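Local coordinates for protein pyrethroid hydrolase (Sphingobium faniae, PDB 5Y5R) that hydrolyses the ester bond of pyrethroid insecticides, such as cypermethrin and both permethrin isomers, as a carboxylesterase of the alpha/beta hydrolase superfamily, at residues 194-200 against 220-226. Numbering follows the deposited sequence.
Sequences RLYIEAL and PVAVVSL
E198 sets its CG opposite the carbonyl carbon (chi1 -45°) and S225 does the same with OG (chi1 -61°), which brings carboxylate and hydroxyl together on one face of the last two parallel strands of the alpha/beta hydrolase sheet. S225 OG donates to E198 OE1 over 2.6 Å, arriving from above the carboxylate plane. R211, on helix 207-216, forms a salt bridge with OE2, and V223 CG2 rests 3.7 Å from E198 CG. With an alanine here, R211 would probably lose its charge mate and the S225 hydroxyl would be left free to turn. That helix is the crossover of the beta-alpha-beta unit, packing on the face that carries Y196 and E198. Between the strands runs a regular parallel ladder, from A222 N to R194 O through to L226 N donating to E198 O. On the other face, I197 CG1 lies alongside V224 CG2 at 3.7 Å, while I197 CG2 presses on L226 CG at 3.5 Å; helix 237-249 packs here through L240. At the C-terminal end of the strand, A199 lies close to D202, which probably belongs to the charge relay with H230. At the opposite end the R194 chain bends at chi3 (-66°), turning its guanidinium edge to P220 O: NH2 bonds at 2.8 Å, NE more weakly, and a water donates to the same oxygen at 2.9 Å. The ladder finishes with L200 N pointing almost straight at L226 O, 2.8 Å away.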
# COMPACT_ATOMS: atom_id res chain seq x y z
N ARG A 194 0.88 -9.22 -11.60
CA ARG A 194 1.31 -8.71 -10.30
C ARG A 194 2.75 -8.23 -10.41
O ARG A 194 3.58 -8.84 -11.10
CB ARG A 194 1.21 -9.80 -9.21
CG ARG A 194 -0.19 -10.31 -8.93
CD ARG A 194 -0.14 -11.50 -7.96
NE ARG A 194 0.52 -12.68 -8.52
CZ ARG A 194 -0.14 -13.65 -9.16
NH1 ARG A 194 -1.45 -13.55 -9.30
NH2 ARG A 194 0.51 -14.71 -9.65
N LEU A 195 3.02 -7.08 -9.81
CA LEU A 195 4.36 -6.53 -9.72
C LEU A 195 4.65 -6.13 -8.28
O LEU A 195 3.83 -5.46 -7.64
CB LEU A 195 4.52 -5.34 -10.68
CG LEU A 195 5.71 -4.41 -10.49
CD1 LEU A 195 6.99 -5.17 -10.78
CD2 LEU A 195 5.56 -3.22 -11.45
N TYR A 196 5.82 -6.55 -7.78
CA TYR A 196 6.34 -6.11 -6.50
C TYR A 196 7.50 -5.15 -6.74
O TYR A 196 8.49 -5.52 -7.37
CB TYR A 196 6.81 -7.29 -5.64
CG TYR A 196 6.85 -6.96 -4.15
CD1 TYR A 196 7.92 -6.29 -3.58
CD2 TYR A 196 5.79 -7.30 -3.33
CE1 TYR A 196 7.93 -5.99 -2.22
CE2 TYR A 196 5.79 -7.00 -1.99
CZ TYR A 196 6.85 -6.35 -1.43
OH TYR A 196 6.80 -6.06 -0.09
N ILE A 197 7.39 -3.94 -6.21
CA ILE A 197 8.49 -2.98 -6.22
C ILE A 197 9.10 -2.99 -4.83
O ILE A 197 8.47 -2.51 -3.89
CB ILE A 197 8.03 -1.56 -6.60
CG1 ILE A 197 7.30 -1.57 -7.94
CG2 ILE A 197 9.23 -0.60 -6.63
CD1 ILE A 197 6.97 -0.18 -8.47
N GLU A 198 10.29 -3.58 -4.71
CA GLU A 198 11.00 -3.65 -3.45
C GLU A 198 11.67 -2.32 -3.19
O GLU A 198 12.20 -1.68 -4.11
CB GLU A 198 12.10 -4.73 -3.44
CG GLU A 198 11.79 -6.08 -4.00
CD GLU A 198 13.05 -6.97 -4.09
OE1 GLU A 198 14.13 -6.48 -4.51
OE2 GLU A 198 12.98 -8.15 -3.74
N ALA A 199 11.71 -1.94 -1.93
CA ALA A 199 12.53 -0.84 -1.42
C ALA A 199 13.70 -1.48 -0.68
O ALA A 199 13.51 -2.05 0.40
CB ALA A 199 11.70 0.07 -0.51
N LEU A 200 14.89 -1.47 -1.31
CA LEU A 200 16.02 -2.27 -0.82
C LEU A 200 16.45 -1.90 0.61
O LEU A 200 16.91 -2.78 1.36
CB LEU A 200 17.20 -2.14 -1.76
CG LEU A 200 16.87 -2.75 -3.13
CD1 LEU A 200 17.96 -2.44 -4.17
CD2 LEU A 200 16.69 -4.24 -2.97
N PRO A 220 3.53 -16.50 -10.33
CA PRO A 220 4.60 -15.55 -10.60
C PRO A 220 4.27 -14.16 -10.09
O PRO A 220 3.10 -13.74 -10.07
CB PRO A 220 4.71 -15.57 -12.14
CG PRO A 220 3.33 -15.89 -12.60
CD PRO A 220 2.73 -16.80 -11.53
N VAL A 221 5.30 -13.48 -9.61
CA VAL A 221 5.26 -12.08 -9.20
C VAL A 221 6.44 -11.41 -9.87
O VAL A 221 7.59 -11.76 -9.59
CB VAL A 221 5.35 -11.90 -7.67
CG1 VAL A 221 5.40 -10.42 -7.30
CG2 VAL A 221 4.24 -12.61 -6.95
N ALA A 222 6.18 -10.44 -10.75
CA ALA A 222 7.27 -9.67 -11.32
C ALA A 222 7.86 -8.77 -10.24
O ALA A 222 7.19 -8.43 -9.26
CB ALA A 222 6.79 -8.83 -12.51
N VAL A 223 9.13 -8.41 -10.40
CA VAL A 223 9.81 -7.65 -9.36
C VAL A 223 10.73 -6.60 -9.98
O VAL A 223 11.46 -6.89 -10.93
CB VAL A 223 10.61 -8.58 -8.42
CG1 VAL A 223 11.65 -9.34 -9.20
CG2 VAL A 223 11.24 -7.79 -7.28
N VAL A 224 10.66 -5.37 -9.48
CA VAL A 224 11.69 -4.38 -9.72
C VAL A 224 12.17 -3.86 -8.37
O VAL A 224 11.42 -3.80 -7.39
CB VAL A 224 11.24 -3.24 -10.68
CG1 VAL A 224 10.55 -3.81 -11.89
CG2 VAL A 224 10.31 -2.30 -9.99
N SER A 225 13.45 -3.54 -8.31
CA SER A 225 14.09 -3.15 -7.06
C SER A 225 14.46 -1.68 -7.13
O SER A 225 15.03 -1.23 -8.12
CB SER A 225 15.35 -3.98 -6.82
OG SER A 225 15.04 -5.34 -6.71
N LEU A 226 14.14 -0.93 -6.06
CA LEU A 226 14.51 0.46 -5.94
C LEU A 226 15.46 0.62 -4.76
O LEU A 226 15.27 -0.05 -3.74
CB LEU A 226 13.28 1.33 -5.69
CG LEU A 226 12.15 1.41 -6.70
CD1 LEU A 226 11.13 2.41 -6.15
CD2 LEU A 226 12.66 1.81 -8.09
O HOH W 1 1.85 -12.34 -12.34